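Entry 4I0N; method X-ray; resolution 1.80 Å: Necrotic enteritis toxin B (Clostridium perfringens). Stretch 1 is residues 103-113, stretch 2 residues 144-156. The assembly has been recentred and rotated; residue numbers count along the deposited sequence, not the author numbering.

Stretch 1, residues 103-113: SIPKNTIDKKD
Stretch 2 (144-156) QNTISYEQPDFRT

Where two antiparallel strands fall out of register, a side chain amide can replace the missing backbone pairing, and residues 103-113 and 144-156 of necrotic enteritis toxin B illustrate the principle. The strongest polar link is a two-pronged salt bridge. Arg155 NE donates to Asp110 OD1 at 2.8 Å and Arg155 NH2 to Asp110 OD2 at 3.0 Å, both nearly linear, so carboxylate and guanidinium meet edge-on. Arg155 (chi1 p, chi2 t, chi3 p, chi4 101°) has its CB toward the partner stretch; Asp110 (chi1 m, chi2 6°) has its CB away, but its carboxylate swings back. Both lie near solvent, a place that suits charged groups.

Beside this bridge, Ile109 and Thr156 form an antiparallel hydrogen-bonded pair with CA atoms 5.2 Å apart. Ile109 N donates to Thr156 O, and Thr156 N to Ile109 O, each at 2.9 Å. Further along, Asp113 faces Glu150 as an antiparallel non-hydrogen-bonded pair, CA to CA 4.6 Å. The register shifts by two between these bridges. In the intervening loop, Asp110 is at phi/psi -99/-14, Lys111 at -65/145 and Lys112 at -60/-43; opposite, Gln151 to Phe154 make a type II turn, with Pro152 at -51/131 and Asp153 at 74/3, closed by Phe154 N to Gln151 O at 2.9 Å.

Gln151 spans the irregularity. At phi/psi -142/51, with chi1 p, chi2 t and chi3 5°, its NE2 donates to Ile109 O and to Lys111 O, both at 2.9 Å, while its backbone N donates to Lys112 O at 2.8 Å. The buried amide is also satisfied at its oxygen: Tyr149 OH donates to Thr156 OG1 at 2.6 Å, and Thr156 OG1 in turn donates a hydrogen bond to Gln151 OE1 at 2.5 Å. Two waters add a softer link, water 2 donating to Asp110 O at 3.0 Å and to Phe154 O at 2.9 Å.

Packing completes the contact, which buries 727 Å² in all. Pro105, following a cis peptide bond, sets its CD 3.5 Å from Ile147 CD1, and its CG approaches the edge of the Tyr149 ring, 3.6 Å from Tyr149 OH. Ile104 and Ile147 (each chi1 p, chi2 t) meet at 3.8 Å between Ile104 CD1 and Ile147 CG1, apolar branches suited to a buried site. At the exposed end, Lys112 (chi1 t, chi2 t, chi3 p, chi4 p), straight at first and bent towards its end, lays its CD 3.9 Å from Pro152 CB, while its NZ makes a salt bridge with Asp113 OD1 at 3.2 Å.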

ATOM      1  N   SER A 103       0.369  -5.510 -13.109  1.00 10.55           N
ATOM      2  CA  SER A 103       0.577  -4.650 -11.944  1.00 10.56           C
ATOM      3  C   SER A 103       1.715  -5.233 -11.111  1.00 10.46           C
ATOM      4  O   SER A 103       1.974  -6.450 -11.154  1.00 11.33           O
ATOM      5  CB  SER A 103      -0.716  -4.540 -11.130  1.00 10.45           C
ATOM      6  OG  SER A 103      -1.084  -5.790 -10.564  1.00 12.45           O
ATOM      7  N   ILE A 104       2.398  -4.369 -10.373  1.00 10.80           N
ATOM      8  CA  ILE A 104       3.485  -4.783  -9.486  1.00 10.62           C
ATOM      9  C   ILE A 104       3.281  -4.079  -8.128  1.00 10.29           C
ATOM     10  O   ILE A 104       2.708  -2.980  -8.064  1.00  9.82           O
ATOM     11  CB  ILE A 104       4.899  -4.448 -10.070  1.00 10.10           C
ATOM     12  CG1 ILE A 104       4.987  -2.968 -10.485  1.00 11.35           C
ATOM     13  CG2 ILE A 104       5.273  -5.386 -11.240  1.00 12.05           C
ATOM     14  CD1 ILE A 104       6.403  -2.444 -10.709  1.00 11.78           C
ATOM     15  N   PRO A 105       3.748  -4.692  -7.032  1.00 10.77           N
ATOM     16  CA  PRO A 105       4.463  -5.966  -6.950  1.00 11.52           C
ATOM     17  C   PRO A 105       3.532  -7.140  -7.048  1.00 12.18           C
ATOM     18  O   PRO A 105       2.322  -6.980  -6.920  1.00 11.40           O
ATOM     19  CB  PRO A 105       5.130  -5.908  -5.563  1.00 11.24           C
ATOM     20  CG  PRO A 105       4.229  -5.029  -4.746  1.00 10.96           C
ATOM     21  CD  PRO A 105       3.575  -4.059  -5.708  1.00  9.65           C
ATOM     22  N   LYS A 106       4.098  -8.323  -7.290  1.00 13.12           N
ATOM     23  CA  LYS A 106       3.267  -9.496  -7.517  1.00 14.41           C
ATOM     24  C   LYS A 106       3.485 -10.559  -6.455  1.00 14.00           C
ATOM     25  O   LYS A 106       4.465 -10.514  -5.705  1.00 13.18           O
ATOM     26  CB  LYS A 106       3.493 -10.081  -8.921  1.00 14.78           C
ATOM     27  CG  LYS A 106       3.294  -9.056 -10.062  1.00 16.96           C
ATOM     28  CD  LYS A 106       2.834  -9.692 -11.403  1.00 18.21           C
ATOM     29  CE  LYS A 106       1.330  -9.972 -11.446  1.00 20.06           C
ATOM     30  NZ  LYS A 106       0.489  -8.775 -11.058  1.00 15.95           N
ATOM     31  N   ASN A 107       2.547 -11.512  -6.405  1.00 13.97           N
ATOM     32  CA  ASN A 107       2.618 -12.632  -5.482  1.00 14.53           C
ATOM     33  C   ASN A 107       2.829 -12.164  -4.038  1.00 13.61           C
ATOM     34  O   ASN A 107       2.153 -11.215  -3.596  1.00 12.44           O
ATOM     35  CB  ASN A 107       3.686 -13.627  -5.983  1.00 15.76           C
ATOM     36  CG  ASN A 107       3.389 -14.112  -7.390  1.00 18.66           C
ATOM     37  OD1 ASN A 107       4.163 -13.878  -8.326  1.00 20.69           O
ATOM     38  ND2 ASN A 107       2.245 -14.766  -7.555  1.00 21.07           N
ATOM     39  N   THR A 108       3.735 -12.811  -3.303  1.00 12.59           N
ATOM     40  CA  THR A 108       4.017 -12.426  -1.920  1.00 12.29           C
ATOM     41  C   THR A 108       5.495 -12.118  -1.741  1.00 13.21           C
ATOM     42  O   THR A 108       6.350 -12.908  -2.172  1.00 14.11           O
ATOM     43  CB  THR A 108       3.596 -13.528  -0.957  1.00 13.09           C
ATOM     44  OG1 THR A 108       2.198 -13.759  -1.138  1.00 11.94           O
ATOM     45  CG2 THR A 108       3.881 -13.167   0.509  1.00 12.36           C
ATOM     46  N   ILE A 109       5.783 -10.985  -1.106  1.00 12.49           N
ATOM     47  CA  ILE A 109       7.166 -10.532  -0.877  1.00 12.15           C
ATOM     48  C   ILE A 109       7.391 -10.341   0.610  1.00 12.09           C
ATOM     49  O   ILE A 109       6.699  -9.560   1.256  1.00 11.62           O
ATOM     50  CB  ILE A 109       7.490  -9.245  -1.691  1.00 12.89           C
ATOM     51  CG1 ILE A 109       7.255  -9.540  -3.180  1.00 14.55           C
ATOM     52  CG2 ILE A 109       8.922  -8.747  -1.386  1.00 10.91           C
ATOM     53  CD1 ILE A 109       7.343  -8.373  -4.115  1.00 17.50           C
ATOM     54  N   ASP A 110       8.340 -11.099   1.149  1.00 12.37           N
ATOM     55  CA  ASP A 110       8.648 -11.064   2.563  1.00 14.07           C
ATOM     56  C   ASP A 110       9.878 -10.178   2.820  1.00 14.40           C
ATOM     57  O   ASP A 110      10.159  -9.859   3.969  1.00 15.14           O
ATOM     58  CB  ASP A 110       8.968 -12.467   3.100  1.00 16.11           C
ATOM     59  CG  ASP A 110       7.746 -13.331   3.327  1.00 20.51           C
ATOM     60  OD1 ASP A 110       6.610 -12.942   2.972  1.00 22.61           O
ATOM     61  OD2 ASP A 110       7.940 -14.438   3.879  1.00 26.60           O
ATOM     62  N   LYS A 111      10.630  -9.830   1.768  1.00 14.95           N
ATOM     63  CA  LYS A 111      11.859  -9.020   1.907  1.00 15.00           C
ATOM     64  C   LYS A 111      11.511  -7.633   2.415  1.00 14.50           C
ATOM     65  O   LYS A 111      10.485  -7.069   2.019  1.00 13.27           O
ATOM     66  CB  LYS A 111      12.545  -8.852   0.545  1.00 15.48           C
ATOM     67  CG  LYS A 111      12.906 -10.146  -0.163  1.00 20.12           C
ATOM     68  CD  LYS A 111      13.863 -10.980   0.667  1.00 23.46           C
ATOM     69  CE  LYS A 111      14.199 -12.342   0.023  1.00 27.54           C
ATOM     70  NZ  LYS A 111      14.483 -12.251  -1.435  1.00 31.41           N
ATOM     71  N   LYS A 112      12.379  -7.051   3.245  1.00 14.53           N
ATOM     72  CA  LYS A 112      12.083  -5.717   3.767  1.00 14.61           C
ATOM     73  C   LYS A 112      11.951  -4.689   2.636  1.00 14.24           C
ATOM     74  O   LYS A 112      11.073  -3.815   2.676  1.00 13.96           O
ATOM     75  CB  LYS A 112      13.161  -5.267   4.767  1.00 15.59           C
ATOM     76  CG  LYS A 112      12.971  -3.811   5.242  1.00 17.76           C
ATOM     77  CD  LYS A 112      13.967  -3.427   6.333  1.00 20.53           C
ATOM     78  CE  LYS A 112      15.398  -3.558   5.884  1.00 22.69           C
ATOM     79  NZ  LYS A 112      15.792  -2.474   4.966  1.00 27.54           N
ATOM     80  N   ASP A 113      12.852  -4.757   1.656  1.00 13.63           N
ATOM     81  CA  ASP A 113      12.843  -3.776   0.571  1.00 13.70           C
ATOM     82  C   ASP A 113      12.176  -4.376  -0.651  1.00 13.59           C
ATOM     83  O   ASP A 113      12.647  -5.382  -1.201  1.00 14.22           O
ATOM     84  CB  ASP A 113      14.255  -3.296   0.217  1.00 13.75           C
ATOM     85  CG  ASP A 113      14.945  -2.605   1.369  1.00 15.69           C
ATOM     86  OD1 ASP A 113      14.248  -1.941   2.168  1.00 17.34           O
ATOM     87  OD2 ASP A 113      16.185  -2.721   1.462  1.00 18.39           O
ATOM     88  N   GLN A 144       9.469   2.584 -18.601  1.00 24.02           N
ATOM     89  CA  GLN A 144       9.275   1.734 -17.429  1.00 22.82           C
ATOM     90  C   GLN A 144       8.883   2.559 -16.219  1.00 22.16           C
ATOM     91  O   GLN A 144       9.177   3.755 -16.151  1.00 21.65           O
ATOM     92  CB  GLN A 144      10.528   0.900 -17.147  1.00 23.78           C
ATOM     93  CG  GLN A 144      11.745   1.698 -16.695  1.00 23.81           C
ATOM     94  N   ASN A 145       8.166   1.926 -15.294  1.00 21.15           N
ATOM     95  CA  ASN A 145       7.890   2.527 -14.002  1.00 20.80           C
ATOM     96  C   ASN A 145       8.516   1.620 -12.958  1.00 20.43           C
ATOM     97  O   ASN A 145       8.297   0.409 -12.977  1.00 19.37           O
ATOM     98  CB  ASN A 145       6.380   2.650 -13.779  1.00 21.70           C
ATOM     99  CG  ASN A 145       5.780   3.884 -14.444  1.00 24.16           C
ATOM    100  OD1 ASN A 145       6.427   4.564 -15.251  1.00 29.60           O
ATOM    101  ND2 ASN A 145       4.533   4.176 -14.110  1.00 25.32           N
ATOM    102  N   THR A 146       9.309   2.190 -12.063  1.00 20.08           N
ATOM    103  CA  THR A 146       9.961   1.400 -11.026  1.00 20.12           C
ATOM    104  C   THR A 146       9.317   1.750  -9.686  1.00 18.70           C
ATOM    105  O   THR A 146       9.038   2.930  -9.414  1.00 20.03           O
ATOM    106  CB  THR A 146      11.477   1.669 -10.972  1.00 21.22           C
ATOM    107  OG1 THR A 146      12.077   1.297 -12.223  1.00 23.93           O
ATOM    108  CG2 THR A 146      12.136   0.827  -9.863  1.00 22.62           C
ATOM    109  N   ILE A 147       9.027   0.732  -8.876  1.00 16.31           N
ATOM    110  CA  ILE A 147       8.492   0.966  -7.540  1.00 14.13           C
ATOM    111  C   ILE A 147       9.523   0.603  -6.484  1.00 13.38           C
ATOM    112  O   ILE A 147      10.418  -0.207  -6.720  1.00 13.93           O
ATOM    113  CB  ILE A 147       7.195   0.158  -7.252  1.00 13.20           C
ATOM    114  CG1 ILE A 147       7.506  -1.350  -7.264  1.00 13.65           C
ATOM    115  CG2 ILE A 147       6.086   0.552  -8.242  1.00 13.99           C
ATOM    116  CD1 ILE A 147       6.471  -2.194  -6.539  1.00 16.30           C
ATOM    117  N   SER A 148       9.377   1.203  -5.310  1.00 12.45           N
ATOM    118  CA  SER A 148      10.291   0.964  -4.197  1.00 12.58           C
ATOM    119  C   SER A 148       9.604   1.350  -2.909  1.00 11.40           C
ATOM    120  O   SER A 148       9.093   2.472  -2.776  1.00 11.51           O
ATOM    121  CB  SER A 148      11.566   1.823  -4.350  1.00 13.04           C
ATOM    122  OG  SER A 148      12.376   1.727  -3.188  1.00 19.04           O
ATOM    123  N   TYR A 149       9.576   0.422  -1.957  1.00 10.84           N
ATOM    124  CA  TYR A 149       9.187   0.765  -0.595  1.00 10.48           C
ATOM    125  C   TYR A 149       9.771  -0.198   0.406  1.00 10.64           C
ATOM    126  O   TYR A 149      10.233  -1.270   0.038  1.00 11.87           O
ATOM    127  CB  TYR A 149       7.652   0.863  -0.432  1.00  9.12           C
ATOM    128  CG  TYR A 149       6.879  -0.414  -0.671  1.00  9.07           C
ATOM    129  CD1 TYR A 149       6.730  -1.385   0.353  1.00  8.01           C
ATOM    130  CD2 TYR A 149       6.295  -0.666  -1.909  1.00  9.35           C
ATOM    131  CE1 TYR A 149       5.960  -2.543   0.137  1.00 10.71           C
ATOM    132  CE2 TYR A 149       5.536  -1.834  -2.144  1.00 12.43           C
ATOM    133  CZ  TYR A 149       5.387  -2.762  -1.125  1.00 10.45           C
ATOM    134  OH  TYR A 149       4.638  -3.895  -1.364  1.00 13.04           O
ATOM    135  N   GLU A 150       9.795   0.215   1.665  1.00 10.49           N
ATOM    136  CA  GLU A 150      10.234  -0.670   2.730  1.00 10.88           C
ATOM    137  C   GLU A 150       9.050  -1.137   3.604  1.00 10.25           C
ATOM    138  O   GLU A 150       8.045  -0.414   3.787  1.00  9.64           O
ATOM    139  CB  GLU A 150      11.336  -0.012   3.571  1.00 12.53           C
ATOM    140  CG  GLU A 150      10.846   1.129   4.424  1.00 15.63           C
ATOM    141  CD  GLU A 150      11.919   1.709   5.321  1.00 23.01           C
ATOM    142  OE1 GLU A 150      12.972   1.052   5.535  1.00 22.74           O
ATOM    143  OE2 GLU A 150      11.692   2.834   5.808  1.00 24.04           O
ATOM    144  N   GLN A 151       9.164  -2.355   4.127  1.00  8.99           N
ATOM    145  CA  GLN A 151       8.097  -2.924   4.960  1.00  9.03           C
ATOM    146  C   GLN A 151       8.670  -3.734   6.141  1.00  9.72           C
ATOM    147  O   GLN A 151       8.258  -4.866   6.360  1.00 10.05           O
ATOM    148  CB  GLN A 151       7.153  -3.784   4.101  1.00  8.46           C
ATOM    149  CG  GLN A 151       7.910  -4.922   3.375  1.00 10.70           C
ATOM    150  CD  GLN A 151       6.993  -5.869   2.609  1.00  9.93           C
ATOM    151  OE1 GLN A 151       5.801  -5.647   2.528  1.00  9.23           O
ATOM    152  NE2 GLN A 151       7.569  -6.924   2.027  1.00 12.50           N
ATOM    153  N   PRO A 152       9.602  -3.151   6.920  1.00 10.74           N
ATOM    154  CA  PRO A 152      10.185  -3.941   8.038  1.00 11.44           C
ATOM    155  C   PRO A 152       9.115  -4.571   8.933  1.00 11.24           C
ATOM    156  O   PRO A 152       8.168  -3.887   9.340  1.00 12.03           O
ATOM    157  CB  PRO A 152      11.008  -2.914   8.826  1.00 11.53           C
ATOM    158  CG  PRO A 152      10.433  -1.565   8.396  1.00 11.93           C
ATOM    159  CD  PRO A 152      10.080  -1.758   6.941  1.00 11.37           C
ATOM    160  N   ASP A 153       9.277  -5.873   9.184  1.00 11.41           N
ATOM    161  CA  ASP A 153       8.365  -6.700  10.014  1.00 10.74           C
ATOM    162  C   ASP A 153       7.029  -7.067   9.380  1.00 10.14           C
ATOM    163  O   ASP A 153       6.210  -7.715  10.049  1.00 10.35           O
ATOM    164  CB  ASP A 153       8.084  -6.057  11.388  1.00 11.14           C
ATOM    165  CG  ASP A 153       9.336  -5.904  12.245  1.00 14.19           C
ATOM    166  OD1 ASP A 153      10.400  -6.495  11.934  1.00 13.89           O
ATOM    167  OD2 ASP A 153       9.234  -5.188  13.253  1.00 18.03           O
ATOM    168  N   PHE A 154       6.816  -6.666   8.116  1.00  8.48           N
ATOM    169  CA  PHE A 154       5.581  -6.918   7.386  1.00  8.92           C
ATOM    170  C   PHE A 154       5.896  -7.680   6.107  1.00  9.49           C
ATOM    171  O   PHE A 154       7.086  -7.813   5.738  1.00 11.22           O
ATOM    172  CB  PHE A 154       4.863  -5.598   7.023  1.00  7.16           C
ATOM    173  CG  PHE A 154       4.152  -4.936   8.169  1.00  7.04           C
ATOM    174  CD1 PHE A 154       2.761  -4.786   8.136  1.00  7.12           C
ATOM    175  CD2 PHE A 154       4.877  -4.386   9.240  1.00  6.72           C
ATOM    176  CE1 PHE A 154       2.079  -4.116   9.203  1.00  7.37           C
ATOM    177  CE2 PHE A 154       4.234  -3.722  10.302  1.00  7.50           C
ATOM    178  CZ  PHE A 154       2.821  -3.587  10.283  1.00  7.39           C
ATOM    179  N   ARG A 155       4.855  -8.202   5.453  1.00  9.84           N
ATOM    180  CA  ARG A 155       4.983  -8.775   4.106  1.00 10.12           C
ATOM    181  C   ARG A 155       3.914  -8.197   3.202  1.00  9.92           C
ATOM    182  O   ARG A 155       2.896  -7.690   3.695  1.00  9.95           O
ATOM    183  CB  ARG A 155       4.843 -10.306   4.149  1.00 11.65           C
ATOM    184  CG  ARG A 155       3.539 -10.780   4.753  1.00 12.29           C
ATOM    185  CD  ARG A 155       3.274 -12.273   4.444  1.00 19.08           C
ATOM    186  NE  ARG A 155       4.439 -13.105   4.703  1.00 23.79           N
ATOM    187  CZ  ARG A 155       4.608 -13.864   5.789  1.00 28.68           C
ATOM    188  NH1 ARG A 155       3.671 -13.909   6.743  1.00 28.75           N
ATOM    189  NH2 ARG A 155       5.727 -14.580   5.929  1.00 29.53           N
ATOM    190  N   THR A 156       4.148  -8.258   1.895  1.00  9.48           N
ATOM    191  CA  THR A 156       3.183  -7.788   0.911  1.00  8.98           C
ATOM    192  C   THR A 156       2.566  -9.005   0.223  1.00  9.37           C
ATOM    193  O   THR A 156       3.291  -9.890  -0.251  1.00  9.39           O
ATOM    194  CB  THR A 156       3.862  -6.932  -0.160  1.00  8.65           C
ATOM    195  OG1 THR A 156       4.348  -5.741   0.461  1.00  9.69           O
ATOM    196  CG2 THR A 156       2.857  -6.568  -1.287  1.00  9.47           C
TER
HETATM  197  O   HOH W   1       9.779  -7.404   5.518  1.00 12.07           O
HETATM  198  O   HOH W   2       8.059 -10.532   6.069  1.00 24.74           O